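Local structure of L-lactate dehydrogenase (Trichomonas vaginalis, 4UUL) at residues Gly14-Gly17 and Tyr18-His22; Leu40-Pro43 and Pro44-Asn47; Phe238-Ala241 and Ala242-Thr245. The protein is an NAD-dependent L-lactate dehydrogenase of the malate dehydrogenase family, which probably interconverts pyruvate and lactate with the dinucleotide as hydride carrier. The protein carries 1 engineered substitution. All coordinates share one frame; numbering follows the deposited sequence.

Contact 1 of 3, residues Gly14-Gly17 and Tyr18-His22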
loop_
_atom_site.group_PDB
_atom_site.type_symbol
_atom_site.label_atom_id
_atom_site.label_comp_id
_atom_site.label_asym_id
_atom_site.label_seq_id
_atom_site.Cartn_x
_atom_site.Cartn_y
_atom_site.Cartn_z
ATOM N N GLY B 14 -3.787 8.735 -9.868
ATOM C CA GLY B 14 -3.337 7.529 -10.513
ATOM C C GLY B 14 -3.047 6.419 -9.546
ATOM O O GLY B 14 -3.185 6.571 -8.318
ATOM N N GLN B 15 -2.584 5.291 -10.070
ATOM C CA GLN B 15 -2.357 4.137 -9.194
ATOM C C GLN B 15 -1.231 4.361 -8.179
ATOM O O GLN B 15 -1.337 3.934 -7.040
ATOM C CB GLN B 15 -2.105 2.878 -9.984
ATOM C CG GLN B 15 -2.125 1.670 -9.073
ATOM C CD GLN B 15 -3.369 1.596 -8.188
ATOM O OE1 GLN B 15 -3.262 1.553 -6.976
ATOM N NE2 GLN B 15 -4.550 1.601 -8.802
ATOM N N ILE B 16 -0.118 4.981 -8.616
ATOM C CA ILE B 16 0.938 5.261 -7.675
ATOM C C ILE B 16 0.396 6.183 -6.575
ATOM O O ILE B 16 0.582 5.935 -5.365
ATOM C CB ILE B 16 2.168 5.829 -8.367
ATOM C CG1 ILE B 16 2.836 4.721 -9.214
ATOM C CG2 ILE B 16 3.102 6.406 -7.350
ATOM C CD1 ILE B 16 3.931 5.223 -10.167
ATOM N N GLY B 17 -0.305 7.235 -6.962
ATOM C CA GLY B 17 -0.811 8.150 -5.970
ATOM C C GLY B 17 -1.730 7.513 -4.949
ATOM O O GLY B 17 -1.727 7.856 -3.758
ATOM N N TYR B 18 -2.552 6.615 -5.455
ATOM C CA TYR B 18 -3.522 5.894 -4.627
ATOM C C TYR B 18 -2.764 5.150 -3.516
ATOM O O TYR B 18 -3.131 5.213 -2.319
ATOM C CB TYR B 18 -4.281 4.924 -5.498
ATOM C CG TYR B 18 -5.354 4.101 -4.818
ATOM C CD1 TYR B 18 -6.556 4.662 -4.426
ATOM C CD2 TYR B 18 -5.197 2.774 -4.632
ATOM C CE1 TYR B 18 -7.570 3.906 -3.837
ATOM C CE2 TYR B 18 -6.186 2.008 -4.084
ATOM C CZ TYR B 18 -7.361 2.572 -3.687
ATOM O OH TYR B 18 -8.322 1.754 -3.196
ATOM N N ILE B 19 -1.758 4.367 -3.897
ATOM C CA ILE B 19 -1.044 3.552 -2.936
ATOM C C ILE B 19 -0.165 4.441 -2.023
ATOM O O ILE B 19 -0.063 4.219 -0.819
ATOM C CB ILE B 19 -0.219 2.413 -3.613
ATOM C CG1 ILE B 19 -1.123 1.524 -4.450
ATOM C CG2 ILE B 19 0.565 1.638 -2.592
ATOM C CD1 ILE B 19 -0.419 0.562 -5.342
ATOM N N LEU B 20 0.576 5.339 -2.661
ATOM C CA LEU B 20 1.468 6.207 -1.925
ATOM C C LEU B 20 0.772 7.020 -0.843
ATOM O O LEU B 20 1.274 7.156 0.271
ATOM C CB LEU B 20 2.166 7.103 -2.940
ATOM C CG LEU B 20 3.236 8.046 -2.518
ATOM C CD1 LEU B 20 4.415 7.308 -1.854
ATOM C CD2 LEU B 20 3.707 8.868 -3.757
ATOM N N SER B 21 -0.353 7.600 -1.193
ATOM C CA SER B 21 -1.093 8.378 -0.216
ATOM C C SER B 21 -1.502 7.547 0.981
ATOM O O SER B 21 -1.323 7.987 2.103
ATOM C CB SER B 21 -2.309 9.055 -0.847
ATOM O OG SER B 21 -3.222 8.105 -1.377
ATOM N N HIS B 22 -2.020 6.349 0.743
ATOM C CA HIS B 22 -2.402 5.516 1.874
ATOM C C HIS B 22 -1.199 5.065 2.715
ATOM O O HIS B 22 -1.249 5.048 3.940
ATOM C CB HIS B 22 -3.195 4.299 1.395
ATOM C CG HIS B 22 -4.631 4.572 1.065
ATOM N ND1 HIS B 22 -5.048 5.042 -0.153
ATOM C CD2 HIS B 22 -5.756 4.432 1.815
ATOM C CE1 HIS B 22 -6.364 5.208 -0.124
ATOM N NE2 HIS B 22 -6.807 4.852 1.056
#

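Contact 2 of 3, residues Leu40-Pro43 and Pro44-Asn47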
loop_
_atom_site.group_PDB
_atom_site.type_symbol
_atom_site.label_atom_id
_atom_site.label_comp_id
_atom_site.label_asym_id
_atom_site.label_seq_id
_atom_site.Cartn_x
_atom_site.Cartn_y
_atom_site.Cartn_z
ATOM N N LEU B 40 -2.570 16.628 -5.901
ATOM C CA LEU B 40 -2.755 17.413 -7.101
ATOM C C LEU B 40 -3.021 16.536 -8.297
ATOM O O LEU B 40 -2.330 15.536 -8.515
ATOM C CB LEU B 40 -1.515 18.277 -7.364
ATOM C CG LEU B 40 -1.485 19.132 -8.623
ATOM C CD1 LEU B 40 -2.563 20.211 -8.592
ATOM C CD2 LEU B 40 -0.094 19.747 -8.859
ATOM N N ASP B 41 -4.026 16.914 -9.094
ATOM C CA ASP B 41 -4.245 16.271 -10.393
ATOM C C ASP B 41 -5.006 17.249 -11.295
ATOM O O ASP B 41 -5.158 18.405 -10.931
ATOM C CB ASP B 41 -4.888 14.877 -10.246
ATOM C CG ASP B 41 -4.412 13.870 -11.275
ATOM O OD1 ASP B 41 -4.246 14.253 -12.449
ATOM O OD2 ASP B 41 -4.164 12.697 -10.888
ATOM N N ILE B 42 -5.388 16.794 -12.473
ATOM C CA ILE B 42 -6.027 17.644 -13.444
ATOM C C ILE B 42 -7.542 17.485 -13.374
ATOM O O ILE B 42 -8.047 16.496 -12.846
ATOM C CB ILE B 42 -5.540 17.345 -14.848
ATOM C CG1 ILE B 42 -5.757 15.882 -15.213
ATOM C CG2 ILE B 42 -4.069 17.772 -14.996
ATOM C CD1 ILE B 42 -5.561 15.638 -16.740
ATOM N N PRO B 43 -8.287 18.449 -13.911
ATOM C CA PRO B 43 -9.734 18.417 -13.736
ATOM C C PRO B 43 -10.425 17.109 -14.126
ATOM O O PRO B 43 -11.332 16.709 -13.377
ATOM C CB PRO B 43 -10.202 19.616 -14.589
ATOM C CG PRO B 43 -9.080 20.561 -14.514
ATOM C CD PRO B 43 -7.846 19.701 -14.556
ATOM N N PRO B 44 -10.054 16.477 -15.242
ATOM C CA PRO B 44 -10.746 15.226 -15.584
ATOM C C PRO B 44 -10.550 14.102 -14.560
ATOM O O PRO B 44 -11.290 13.098 -14.585
ATOM C CB PRO B 44 -10.128 14.825 -16.935
ATOM C CG PRO B 44 -9.448 16.044 -17.460
ATOM C CD PRO B 44 -9.116 16.913 -16.300
ATOM N N ALA B 45 -9.540 14.236 -13.700
ATOM C CA ALA B 45 -9.215 13.198 -12.733
ATOM C C ALA B 45 -9.859 13.452 -11.395
ATOM O O ALA B 45 -9.683 12.664 -10.470
ATOM C CB ALA B 45 -7.735 13.119 -12.555
ATOM N N MET B 46 -10.598 14.541 -11.271
ATOM C CA MET B 46 -11.015 14.945 -9.936
ATOM C C MET B 46 -12.035 14.006 -9.296
ATOM O O MET B 46 -11.987 13.809 -8.095
ATOM C CB MET B 46 -11.490 16.398 -9.896
ATOM C CG MET B 46 -10.311 17.371 -9.992
ATOM S SD MET B 46 -8.909 17.119 -8.851
ATOM C CE MET B 46 -9.553 17.923 -7.389
ATOM N N ASN B 47 -12.922 13.385 -10.064
ATOM C CA ASN B 47 -13.785 12.370 -9.447
ATOM C C ASN B 47 -12.981 11.181 -8.871
ATOM O O ASN B 47 -13.270 10.716 -7.734
ATOM C CB ASN B 47 -14.833 11.890 -10.417
ATOM C CG ASN B 47 -15.942 12.902 -10.610
ATOM O OD1 ASN B 47 -16.116 13.824 -9.803
ATOM N ND2 ASN B 47 -16.685 12.748 -11.678
HETATM O O HOH W 1 -13.629 14.490 -12.719
#

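Contact 3 of 3, residues Phe238-Ala241 and Ala242-Thr245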
loop_
_atom_site.group_PDB
_atom_site.type_symbol
_atom_site.label_atom_id
_atom_site.label_comp_id
_atom_site.label_asym_id
_atom_site.label_seq_id
_atom_site.Cartn_x
_atom_site.Cartn_y
_atom_site.Cartn_z
ATOM N N PHE B 238 -1.159 -3.043 -17.131
ATOM C CA PHE B 238 -0.820 -1.672 -16.741
ATOM C C PHE B 238 0.585 -1.684 -16.233
ATOM O O PHE B 238 1.103 -2.748 -15.883
ATOM C CB PHE B 238 -1.732 -1.164 -15.626
ATOM C CG PHE B 238 -3.182 -1.246 -15.965
ATOM C CD1 PHE B 238 -3.889 -2.418 -15.753
ATOM C CD2 PHE B 238 -3.839 -0.158 -16.512
ATOM C CE1 PHE B 238 -5.235 -2.502 -16.078
ATOM C CE2 PHE B 238 -5.187 -0.234 -16.823
ATOM C CZ PHE B 238 -5.882 -1.416 -16.603
ATOM N N THR B 239 1.211 -0.518 -16.169
ATOM C CA THR B 239 2.587 -0.434 -15.646
ATOM C C THR B 239 2.626 -0.639 -14.152
ATOM O O THR B 239 1.607 -0.613 -13.504
ATOM C CB THR B 239 3.225 0.918 -15.978
ATOM O OG1 THR B 239 2.439 1.971 -15.422
ATOM C CG2 THR B 239 3.283 1.110 -17.467
ATOM N N SER B 240 3.831 -0.813 -13.627
ATOM C CA SER B 240 4.031 -1.054 -12.213
ATOM C C SER B 240 3.534 0.135 -11.386
ATOM O O SER B 240 3.503 1.282 -11.845
ATOM C CB SER B 240 5.503 -1.361 -11.930
ATOM O OG SER B 240 5.914 -2.597 -12.524
ATOM N N ALA B 241 3.121 -0.169 -10.171
ATOM C CA ALA B 241 2.605 0.844 -9.254
ATOM C C ALA B 241 3.098 0.617 -7.819
ATOM O O ALA B 241 3.703 1.491 -7.207
ATOM C CB ALA B 241 1.110 0.932 -9.335
ATOM N N ALA B 242 2.845 -0.568 -7.256
ATOM C CA ALA B 242 3.306 -0.855 -5.923
ATOM C C ALA B 242 4.813 -0.816 -5.801
ATOM O O ALA B 242 5.317 -0.303 -4.809
ATOM C CB ALA B 242 2.782 -2.183 -5.444
ATOM N N SER B 243 5.549 -1.335 -6.783
ATOM C CA SER B 243 7.006 -1.366 -6.687
ATOM C C SER B 243 7.667 0.022 -6.786
ATOM O O SER B 243 8.555 0.304 -5.988
ATOM C CB SER B 243 7.645 -2.437 -7.587
ATOM O OG SER B 243 7.312 -2.201 -8.922
ATOM N N PRO B 244 7.246 0.895 -7.728
ATOM C CA PRO B 244 7.822 2.263 -7.665
ATOM C C PRO B 244 7.403 2.992 -6.407
ATOM O O PRO B 244 8.181 3.787 -5.895
ATOM C CB PRO B 244 7.313 2.936 -8.939
ATOM C CG PRO B 244 6.165 2.110 -9.407
ATOM C CD PRO B 244 6.463 0.699 -8.959
ATOM N N THR B 245 6.208 2.716 -5.885
ATOM C CA THR B 245 5.777 3.378 -4.665
ATOM C C THR B 245 6.677 2.971 -3.501
ATOM O O THR B 245 7.110 3.803 -2.700
ATOM C CB THR B 245 4.315 3.049 -4.347
ATOM O OG1 THR B 245 3.447 3.568 -5.365
ATOM C CG2 THR B 245 3.901 3.661 -3.036
HETATM O O HOH W 2 8.405 -3.392 -11.089
#

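Contact 1 of 3, residues Gly14-Gly17 and Tyr18-His22
Gln-15 and Tyr-18 run side by side on the first turn of helix 15-25, pointing the same way, with the amide plane turned 79° from the plane of the phenol ring. The amide oxygen does the touching: OE1 of Gln-15 lies 3.3 Å from CD2 of Tyr-18, approaching the ring obliquely. The same oxygen rests 3.3 Å from CG1 of Ile-19, whose chain passes Gln-15 at a slant. Gln-15 starts with CG opposite the backbone nitrogen (chi1 -170°) and then bends at chi2 (51°), which carries the amide forward along the helix, beside Tyr-18 and Ile-19. On another side of the helix, CG2 of Ile-16 and CD2 of Leu-20 meet more loosely at 4.4 Å.

The helical backbone bonds set the spacing of these side chains. Gly-14 is the N-cap residue, and its O accepts the amide of Tyr-18 N at 2.9 Å; the next two turn-to-turn bonds follow from Ile-19 and Leu-20. One turn on, the carbonyl of Tyr-18 takes a nearly straight bond from the imidazole, His-22 ND1 to Tyr-18 O at 2.9 Å, with the acceptor in the ring plane. This fixes the rotation of the imidazole against the helix.

The phenol hydroxyl of Tyr-18 is hydrogen-bonded to Glu-55 of the same chain and to the backbone N of Ala-242 of the second subunit, while its ring forms a cation-pi contact with Arg-236 of that subunit. A glycine-rich loop leading from strand 5-10 into a helix N-terminus is the hallmark of the Rossmann dinucleotide-binding fold; here Gln-15 and Ile-16 contact NADH in a cofactor-bound structure of this protein.

Contact 2 of 3, residues Leu40-Pro43 and Pro44-Asn47
Ile-42 sets its CG1 between the backbone nitrogen and the carbonyl carbon (chi1 57°), which brings that branch against the CD corner of Pro-44 at a slant, with CG1 of Ile-42 3.7 Å from CD of Pro-44. Asp-41 turns its carboxylate toward Ala-45 through a chi1 of -145°, bringing CG of Asp-41 to 3.6 Å from CB of Ala-45. Both contacts belong to the link between the second strand of the Rossmann sheet, 35-40, and helix 46-57. An acidic residue at the end of this strand is the classical position for gripping the adenosine ribose of NAD, and Asp-41 contacts NADH in a cofactor-bound structure of this protein.

The carboxylate is held at both oxygens. OD1 of Asp-41 accepts the amide of Ile-42 N at 2.8 Å through its anti lone pair, and OD2 is bonded to the backbone N of Ala-13 in the glycine-rich loop. These two bonds would fix its orientation in the apo enzyme.

Two backbone bonds coil the chain between strand and helix: Ala-45 N to Ile-42 O at 2.8 Å, then Met-46 N to Pro-43 O at 3.1 Å. In each the donor stands above the carbonyl plane. The two successive proline rings run alongside each other in the same direction, CB of Pro-43 a tight 3.4 Å from CD of Pro-44. SD of Met-46 lies loosely near O of Ile-42. A water donates to O of Pro-43 and accepts from the amide of Asn-47, at 3.0 Å from Asn-47 N.

Contact 3 of 3, residues Phe238-Ala241 and Ala242-Thr245
Two donors of Thr-245 converge on one acceptor, O of Ala-241. The hydroxyl gives the shorter bond, Thr-245 OG1 to Ala-241 O at 2.8 Å, and the amide the longer one, Thr-245 N to Ala-241 O at 3.1 Å. They arrive from opposite faces of the carbonyl, so the two donors straddle its plane, the hydroxyl well out of it and the amide less so. With chi1 at -64°, OG1 of Thr-245 stands beside its own backbone nitrogen and opposite the carbonyl carbon, which lets both groups of one residue turn back to the preceding turn.

Ala-241 is the N-cap of helix 242-257, and its O therefore opens the helical bonding pattern. A second polar link is made through water, which donates to OG of Ser-243 at 2.7 Å. In one of the two conformers of Ser-240 the same water also hydrogen-bonds OG of Ser-240 at 3.0 Å, so this half of the bridge is less certain.

Around these bonds the packing is close. CB of Ser-240 meets CD of Pro-244 at 3.7 Å, and the ring atoms CG and CD of Pro-244 come up to the carbonyl of Ala-241, with CG of Pro-244 3.4 Å from O of Ala-241. Farther out, Ala-241 touches Gln-15 and Thr-245 touches Ile-16, both on helix 15-25, and Leu-157 of helix 156-170 packs on Ser-243 and Pro-244.

The amides at the helix start face the second subunit, where OE1 of Glu-55 is the common acceptor of Ala-241 N and Ser-243 N. These hydrogen bonds to a neighbouring carboxylate suggest that the second subunit supplies part of the N-terminal capping, and the helix end would in turn probably favour the charged form of Glu-55.

Overall arrangement
Contact 1 includes the end of the glycine-rich loop of the NAD-binding domain and contact 2 lies beside it, their centres about 14 Å apart; they touch where N of Gly-14 is 4.1 Å from OD2 of Asp-41. Both hold residues that contact NADH in cofactor-bound structures of this protein, whereas this chain is without it. Contact 3, in the C-terminal domain, lies about 10 Å from contact 1 between centres and packs directly against it: CG of Gln-15 is 3.3 Å from CB of Ala-241, and CG2 of Ile-16 is 3.5 Å from OG1 of Thr-245. Contacts 2 and 3 do not touch, with nearest atoms about 13 Å apart. Contacts 1 and 3 both also touch the second subunit.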